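Local coordinates for protein subtilase cytotoxin subunit A (Escherichia coli, PDB 2IY9) that cleaves the host endoplasmic reticulum chaperone BiP as the protease subunit of the subtilase cytotoxin, provoking ER stress and eventual cell death, at residues 177-182 against 197-201. Sequence-based numbering, arbitrary orientation.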
loop_
_atom_site.group_PDB
_atom_site.type_symbol
_atom_site.label_atom_id
_atom_site.label_comp_id
_atom_site.label_asym_id
_atom_site.label_seq_id
_atom_site.Cartn_x
_atom_site.Cartn_y
_atom_site.Cartn_z
ATOM N N ILE A 177 -3.250 -4.397 5.991
ATOM C CA ILE A 177 -2.305 -3.285 5.922
ATOM C C ILE A 177 -1.303 -3.576 4.823
ATOM O O ILE A 177 -0.620 -4.611 4.835
ATOM C CB ILE A 177 -1.585 -3.047 7.249
ATOM C CG1 ILE A 177 -2.590 -2.529 8.289
ATOM C CG2 ILE A 177 -0.446 -2.047 7.075
ATOM C CD1 ILE A 177 -1.973 -2.276 9.628
ATOM N N VAL A 178 -1.257 -2.672 3.858
ATOM C CA VAL A 178 -0.309 -2.767 2.766
ATOM C C VAL A 178 0.831 -1.811 3.108
ATOM O O VAL A 178 0.634 -0.593 3.187
ATOM C CB VAL A 178 -0.974 -2.432 1.417
ATOM C CG1 VAL A 178 -0.033 -2.782 0.253
ATOM C CG2 VAL A 178 -2.292 -3.205 1.279
ATOM N N ALA A 179 2.008 -2.392 3.349
ATOM C CA ALA A 179 3.145 -1.678 3.940
ATOM C C ALA A 179 4.406 -1.744 3.083
ATOM O O ALA A 179 4.862 -2.828 2.731
ATOM C CB ALA A 179 3.430 -2.232 5.316
ATOM N N ALA A 180 4.969 -0.575 2.761
ATOM C CA ALA A 180 6.233 -0.485 2.018
ATOM C C ALA A 180 7.370 -1.032 2.879
ATOM O O ALA A 180 7.403 -0.768 4.088
ATOM C CB ALA A 180 6.517 0.976 1.642
ATOM N N VAL A 181 8.295 -1.774 2.267
ATOM C CA VAL A 181 9.441 -2.310 3.020
ATOM C C VAL A 181 10.556 -1.264 3.166
ATOM O O VAL A 181 11.534 -1.485 3.883
ATOM C CB VAL A 181 9.986 -3.638 2.441
ATOM C CG1 VAL A 181 8.931 -4.728 2.539
ATOM C CG2 VAL A 181 10.485 -3.478 1.000
ATOM N N GLY A 182 10.405 -0.139 2.469
ATOM C CA GLY A 182 11.345 0.981 2.606
ATOM C C GLY A 182 12.393 1.043 1.519
ATOM O O GLY A 182 12.620 0.069 0.795
ATOM N N ILE A 197 11.742 -0.776 8.923
ATOM C CA ILE A 197 10.539 0.061 8.875
ATOM C C ILE A 197 9.294 -0.731 9.261
ATOM O O ILE A 197 9.062 -1.834 8.752
ATOM C CB ILE A 197 10.370 0.732 7.488
ATOM C CG1 ILE A 197 11.588 1.608 7.194
ATOM C CG2 ILE A 197 9.106 1.567 7.441
ATOM C CD1 ILE A 197 11.901 1.760 5.742
ATOM N N TRP A 198 8.520 -0.151 10.179
ATOM C CA TRP A 198 7.264 -0.713 10.675
ATOM C C TRP A 198 6.085 -0.014 9.978
ATOM O O TRP A 198 6.176 1.173 9.701
ATOM C CB TRP A 198 7.178 -0.523 12.200
ATOM C CG TRP A 198 8.050 -1.508 12.939
ATOM C CD1 TRP A 198 9.395 -1.400 13.171
ATOM C CD2 TRP A 198 7.639 -2.755 13.522
ATOM N NE1 TRP A 198 9.845 -2.508 13.863
ATOM C CE2 TRP A 198 8.789 -3.352 14.087
ATOM C CE3 TRP A 198 6.410 -3.425 13.623
ATOM C CZ2 TRP A 198 8.746 -4.591 14.740
ATOM C CZ3 TRP A 198 6.364 -4.646 14.277
ATOM C CH2 TRP A 198 7.531 -5.228 14.814
ATOM N N PRO A 199 4.966 -0.735 9.728
ATOM C CA PRO A 199 4.689 -2.112 10.145
ATOM C C PRO A 199 5.230 -3.228 9.254
ATOM O O PRO A 199 4.987 -4.393 9.557
ATOM C CB PRO A 199 3.154 -2.175 10.149
ATOM C CG PRO A 199 2.735 -1.175 9.115
ATOM C CD PRO A 199 3.826 -0.147 8.995
ATOM N N ALA A 200 5.957 -2.909 8.182
ATOM C CA ALA A 200 6.543 -3.985 7.367
ATOM C C ALA A 200 7.433 -4.928 8.213
ATOM O O ALA A 200 7.489 -6.129 7.950
ATOM C CB ALA A 200 7.321 -3.420 6.180
ATOM N N ALA A 201 8.076 -4.381 9.246
ATOM C CA ALA A 201 9.018 -5.141 10.094
ATOM C C ALA A 201 8.337 -6.171 11.010
ATOM O O ALA A 201 9.015 -6.995 11.632
ATOM C CB ALA A 201 9.859 -4.193 10.918
HETATM O O HOH W 1 6.192 -0.244 6.655
HETATM O O HOH W 2 12.645 -2.181 6.272
#
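Ile-197 reaches across to Gly-182 with the tip of its longer branch. From its CB the side chain divides: CG2, anti to the backbone N, faces the carbonyl of Ala-180 loosely at 4.4 Å from its O, while CG1, beside the backbone N (chi1 -60°), carries the chain onward to CD1. That terminal methyl lies 3.3 Å from Gly-182 CA, a tight approach, and also meets Val-181 O. With no side chain at Gly-182, the methyl rests directly against its backbone.

Farther along, Ala-200 presents its CB to Ala-180 O at 3.4 Å and to Val-181 CG1. The ring of Pro-199, which follows a cis peptide bond, offers its CG to Ile-177 CG2 at 3.9 Å and also touches Ala-179 CB; Ile-177 crosses it at about a right angle. No direct hydrogen bond joins 177-182 to 197-201. Instead, one water donates to Ala-180 O (2.9 Å) and accepts from Ala-200 N, and another donates to Val-181 O and accepts from Ile-197 N.

As in subtilisins, a loop with a cis proline packs beside the end of a core strand that leads into the substrate cleft; Ala-180 places its side chain about 5 Å from that of Ser-272, the probable charge-relay serine. Strand 176-180 runs between strands 147-149 and 215-221 of the parallel sheet. Helix 271-288 covers Val-178 and Ala-180, whereas Ile-177 and Pro-199 pack on helix 160-172.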